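Local coordinates for tyrosine recombinase XerH (Helicobacter pylori, PDB 5JK0), which cuts and rejoins DNA at difH sites as a site-specific tyrosine recombinase, acting in chromosome segregation, at a contact of chain A with DNA. Sequence-based numbering; all coordinates share one arbitrary frame.

A contact of chain A with DNA. Residues 278, 283-285, 287-288. With nucleotides of chain B.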
ATOM      1  N   ASN A 278     -25.246   2.352 -30.798  1.00 35.89           N
ATOM      2  CA  ASN A 278     -26.310   2.966 -31.580  1.00 35.74           C
ATOM      3  C   ASN A 278     -26.106   2.683 -33.063  1.00 36.78           C
ATOM      4  O   ASN A 278     -25.240   1.893 -33.434  1.00 37.53           O
ATOM      5  CB  ASN A 278     -26.382   4.474 -31.319  1.00 36.70           C
ATOM      6  CG  ASN A 278     -25.050   5.178 -31.529  1.00 38.24           C
ATOM      7  OD1 ASN A 278     -24.272   4.823 -32.416  1.00 38.93           O
ATOM      8  ND2 ASN A 278     -24.784   6.187 -30.706  1.00 38.38           N
ATOM      9  N   ALA A 283     -21.305   4.133 -28.263  1.00 37.29           N
ATOM     10  CA  ALA A 283     -22.002   3.626 -27.085  1.00 34.55           C
ATOM     11  C   ALA A 283     -23.279   4.409 -26.792  1.00 32.45           C
ATOM     12  O   ALA A 283     -23.345   5.616 -27.020  1.00 32.22           O
ATOM     13  CB  ALA A 283     -21.080   3.651 -25.873  1.00 34.73           C
ATOM     14  N   LEU A 284     -24.289   3.707 -26.287  1.00 30.39           N
ATOM     15  CA  LEU A 284     -25.567   4.322 -25.941  1.00 28.66           C
ATOM     16  C   LEU A 284     -25.422   5.231 -24.726  1.00 28.72           C
ATOM     17  O   LEU A 284     -24.487   5.083 -23.938  1.00 29.92           O
ATOM     18  CB  LEU A 284     -26.623   3.246 -25.672  1.00 27.23           C
ATOM     19  CG  LEU A 284     -26.929   2.281 -26.819  1.00 27.72           C
ATOM     20  CD1 LEU A 284     -27.783   1.125 -26.331  1.00 26.16           C
ATOM     21  CD2 LEU A 284     -27.618   3.008 -27.968  1.00 29.10           C
ATOM     22  N   THR A 285     -26.352   6.167 -24.576  1.00 29.74           N
ATOM     23  CA  THR A 285     -26.303   7.118 -23.472  1.00 30.83           C
ATOM     24  C   THR A 285     -27.141   6.645 -22.291  1.00 29.89           C
ATOM     25  O   THR A 285     -28.013   5.790 -22.441  1.00 27.67           O
ATOM     26  CB  THR A 285     -26.796   8.513 -23.902  1.00 34.31           C
ATOM     27  OG1 THR A 285     -28.176   8.437 -24.282  1.00 29.46           O
ATOM     28  CG2 THR A 285     -25.975   9.036 -25.075  1.00 30.73           C
ATOM     29  N   ALA A 287     -29.285   8.434 -20.813  1.00 25.59           N
ATOM     30  CA  ALA A 287     -30.618   8.979 -21.041  1.00 26.67           C
ATOM     31  C   ALA A 287     -31.501   7.997 -21.801  1.00 28.23           C
ATOM     32  O   ALA A 287     -32.680   7.833 -21.483  1.00 28.58           O
ATOM     33  CB  ALA A 287     -30.528  10.299 -21.790  1.00 25.87           C
ATOM     34  N   TYR A 288     -30.925   7.342 -22.806  1.00 28.11           N
ATOM     35  CA  TYR A 288     -31.665   6.371 -23.605  1.00 27.40           C
ATOM     36  C   TYR A 288     -32.003   5.131 -22.785  1.00 27.16           C
ATOM     37  O   TYR A 288     -33.118   4.614 -22.855  1.00 29.07           O
ATOM     38  CB  TYR A 288     -30.871   5.978 -24.851  1.00 27.33           C
ATOM     39  CG  TYR A 288     -31.594   4.996 -25.748  1.00 29.69           C
ATOM     40  CD1 TYR A 288     -32.594   5.424 -26.611  1.00 32.25           C
ATOM     41  CD2 TYR A 288     -31.275   3.643 -25.732  1.00 29.25           C
ATOM     42  CE1 TYR A 288     -33.259   4.533 -27.433  1.00 33.84           C
ATOM     43  CE2 TYR A 288     -31.934   2.744 -26.552  1.00 30.90           C
ATOM     44  CZ  TYR A 288     -32.924   3.195 -27.400  1.00 32.26           C
ATOM     45  OH  TYR A 288     -33.584   2.305 -28.217  1.00 34.08           O
TER
ATOM     46  P    DG B   3     -30.775   3.490 -32.161  1.00 37.54           P
ATOM     47  OP1  DG B   3     -29.407   4.041 -32.275  1.00 36.34           O
ATOM     48  OP2  DG B   3     -30.994   2.050 -32.424  1.00 39.21           O
ATOM     49  O5'  DG B   3     -31.380   3.847 -30.716  1.00 38.37           O
ATOM     50  C5'  DG B   3     -30.649   4.660 -29.791  1.00 35.58           C
ATOM     51  C4'  DG B   3     -30.557   6.101 -30.266  1.00 34.97           C
ATOM     52  O4'  DG B   3     -31.873   6.653 -30.462  1.00 37.50           O
ATOM     53  C3'  DG B   3     -29.923   7.062 -29.284  1.00 32.60           C
ATOM     54  O3'  DG B   3     -28.509   6.962 -29.344  1.00 30.82           O
ATOM     55  C2'  DG B   3     -30.416   8.415 -29.806  1.00 34.18           C
ATOM     56  C1'  DG B   3     -31.761   8.065 -30.460  1.00 36.69           C
ATOM     57  N9   DG B   3     -32.910   8.645 -29.767  1.00 36.55           N
ATOM     58  C8   DG B   3     -33.882   7.978 -29.063  1.00 36.22           C
ATOM     59  N7   DG B   3     -34.784   8.770 -28.547  1.00 37.32           N
ATOM     60  C5   DG B   3     -34.381  10.044 -28.932  1.00 38.04           C
ATOM     61  C6   DG B   3     -34.966  11.308 -28.669  1.00 39.30           C
ATOM     62  O6   DG B   3     -35.992  11.562 -28.021  1.00 39.18           O
ATOM     63  N1   DG B   3     -34.235  12.344 -29.246  1.00 40.07           N
ATOM     64  C2   DG B   3     -33.087  12.181 -29.983  1.00 39.74           C
ATOM     65  N2   DG B   3     -32.521  13.300 -30.459  1.00 39.90           N
ATOM     66  N3   DG B   3     -32.530  11.003 -30.237  1.00 38.91           N
ATOM     67  C4   DG B   3     -33.229   9.983 -29.682  1.00 37.44           C
ATOM     68  P    DT B   4     -27.611   7.537 -28.143  1.00 33.46           P
ATOM     69  OP1  DT B   4     -26.248   6.980 -28.284  1.00 34.01           O
ATOM     70  OP2  DT B   4     -28.363   7.340 -26.885  1.00 30.99           O
ATOM     71  O5'  DT B   4     -27.555   9.110 -28.425  1.00 34.70           O
ATOM     72  C5'  DT B   4     -27.109   9.591 -29.686  1.00 37.04           C
ATOM     73  C4'  DT B   4     -26.978  11.100 -29.658  1.00 36.29           C
ATOM     74  O4'  DT B   4     -28.294  11.696 -29.514  1.00 34.66           O
ATOM     75  C3'  DT B   4     -26.124  11.634 -28.511  1.00 35.83           C
ATOM     76  O3'  DT B   4     -25.212  12.604 -28.988  1.00 38.14           O
ATOM     77  C2'  DT B   4     -27.136  12.233 -27.534  1.00 33.63           C
ATOM     78  C1'  DT B   4     -28.310  12.599 -28.431  1.00 34.48           C
ATOM     79  N1   DT B   4     -29.625  12.468 -27.739  1.00 34.04           N
ATOM     80  C2   DT B   4     -30.441  13.569 -27.616  1.00 36.07           C
ATOM     81  O2   DT B   4     -30.153  14.669 -28.054  1.00 38.52           O
ATOM     82  N3   DT B   4     -31.621  13.335 -26.959  1.00 35.26           N
ATOM     83  C4   DT B   4     -32.056  12.135 -26.421  1.00 32.49           C
ATOM     84  O4   DT B   4     -33.135  12.025 -25.847  1.00 32.21           O
ATOM     85  C5   DT B   4     -31.149  11.023 -26.582  1.00 30.66           C
ATOM     86  C7   DT B   4     -31.510   9.671 -26.041  1.00 28.95           C
ATOM     87  C6   DT B   4     -29.993  11.241 -27.223  1.00 31.42           C
ATOM     88  P    DT B   5     -23.975  13.055 -28.070  1.00 49.48           P
ATOM     89  OP1  DT B   5     -22.805  13.247 -28.955  1.00 51.64           O
ATOM     90  OP2  DT B   5     -23.893  12.119 -26.927  1.00 47.98           O
ATOM     91  O5'  DT B   5     -24.429  14.476 -27.498  1.00 32.10           O
ATOM     92  C5'  DT B   5     -24.863  15.486 -28.393  1.00 32.32           C
ATOM     93  C4'  DT B   5     -25.480  16.644 -27.636  1.00 31.85           C
ATOM     94  O4'  DT B   5     -26.794  16.266 -27.158  1.00 29.94           O
ATOM     95  C3'  DT B   5     -24.688  17.104 -26.409  1.00 30.43           C
ATOM     96  O3'  DT B   5     -24.465  18.503 -26.478  1.00 32.42           O
ATOM     97  C2'  DT B   5     -25.585  16.727 -25.223  1.00 28.59           C
ATOM     98  C1'  DT B   5     -26.967  16.754 -25.852  1.00 30.16           C
ATOM     99  N1   DT B   5     -27.960  15.886 -25.156  1.00 31.12           N
ATOM    100  C2   DT B   5     -29.169  16.421 -24.778  1.00 32.38           C
ATOM    101  O2   DT B   5     -29.478  17.580 -24.979  1.00 33.22           O
ATOM    102  N3   DT B   5     -30.011  15.542 -24.148  1.00 31.99           N
ATOM    103  C4   DT B   5     -29.771  14.210 -23.869  1.00 31.41           C
ATOM    104  O4   DT B   5     -30.595  13.501 -23.301  1.00 32.98           O
ATOM    105  C5   DT B   5     -28.485  13.712 -24.293  1.00 30.58           C
ATOM    106  C7   DT B   5     -28.111  12.280 -24.042  1.00 31.08           C
ATOM    107  C6   DT B   5     -27.651  14.564 -24.910  1.00 30.11           C
TER
HETATM  108  O   HOH W   1     -24.138   8.482 -27.948  1.00 35.69           O
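Phosphate oxygen OP2 of DT4 is gripped twice by Thr285, the residue just ahead of helix 286-299. Thr285 OG1, the side-chain hydroxyl, donates to OP2 of DT4 at 2.8 Å, and the backbone N adds a longer bond at 3.3 Å. With OG1 lying between the backbone N and the carbonyl carbon (chi1 63°), hydroxyl and amide can converge on one oxygen, while methyl CG2 lies alongside the phosphate. OG1 also accepts a weak hydrogen bond from the backbone N of Tyr288, which ties the hydroxyl to the first turn of the helix. The helix N-terminus beside the phosphate would probably help to stabilise its charge.

The other non-bridging oxygen, OP1 of DT4, receives the amide ND2 of Asn278 at 2.9 Å. This bond is nearly straight, 163° at the hydrogen, and runs close to the amide plane. A water 2.6 Å from OP1 of DT4 bridges to the carbonyl O of Ala283.

One nucleotide upstream, the Tyr288 ring presents a face to the DG3 deoxyribose, whose C5' sits 3.6 Å from the ring centroid, displaced toward the CE1-CZ side, in a CH-pi contact. A chi1 of -179°, with CG opposite the backbone N, directs the Tyr288 ring toward the DG3 sugar, and Leu284 CD2 packs against the same C5'. Ala287 CB meets the major-groove edge of DT5, 3.5 Å from O4 and near the C7 methyl, and Tyr288 CB lies near C7 of DT4. The hydrogen bonds go to the DNA backbone and probably do not depend on sequence, whereas the methyl contacts may add a modest preference for thymine. Together they probably help to anchor the catalytic domain on the difH duplex, the centre of the contact lying about 12 Å from Arg214, a catalytic arginine of the family.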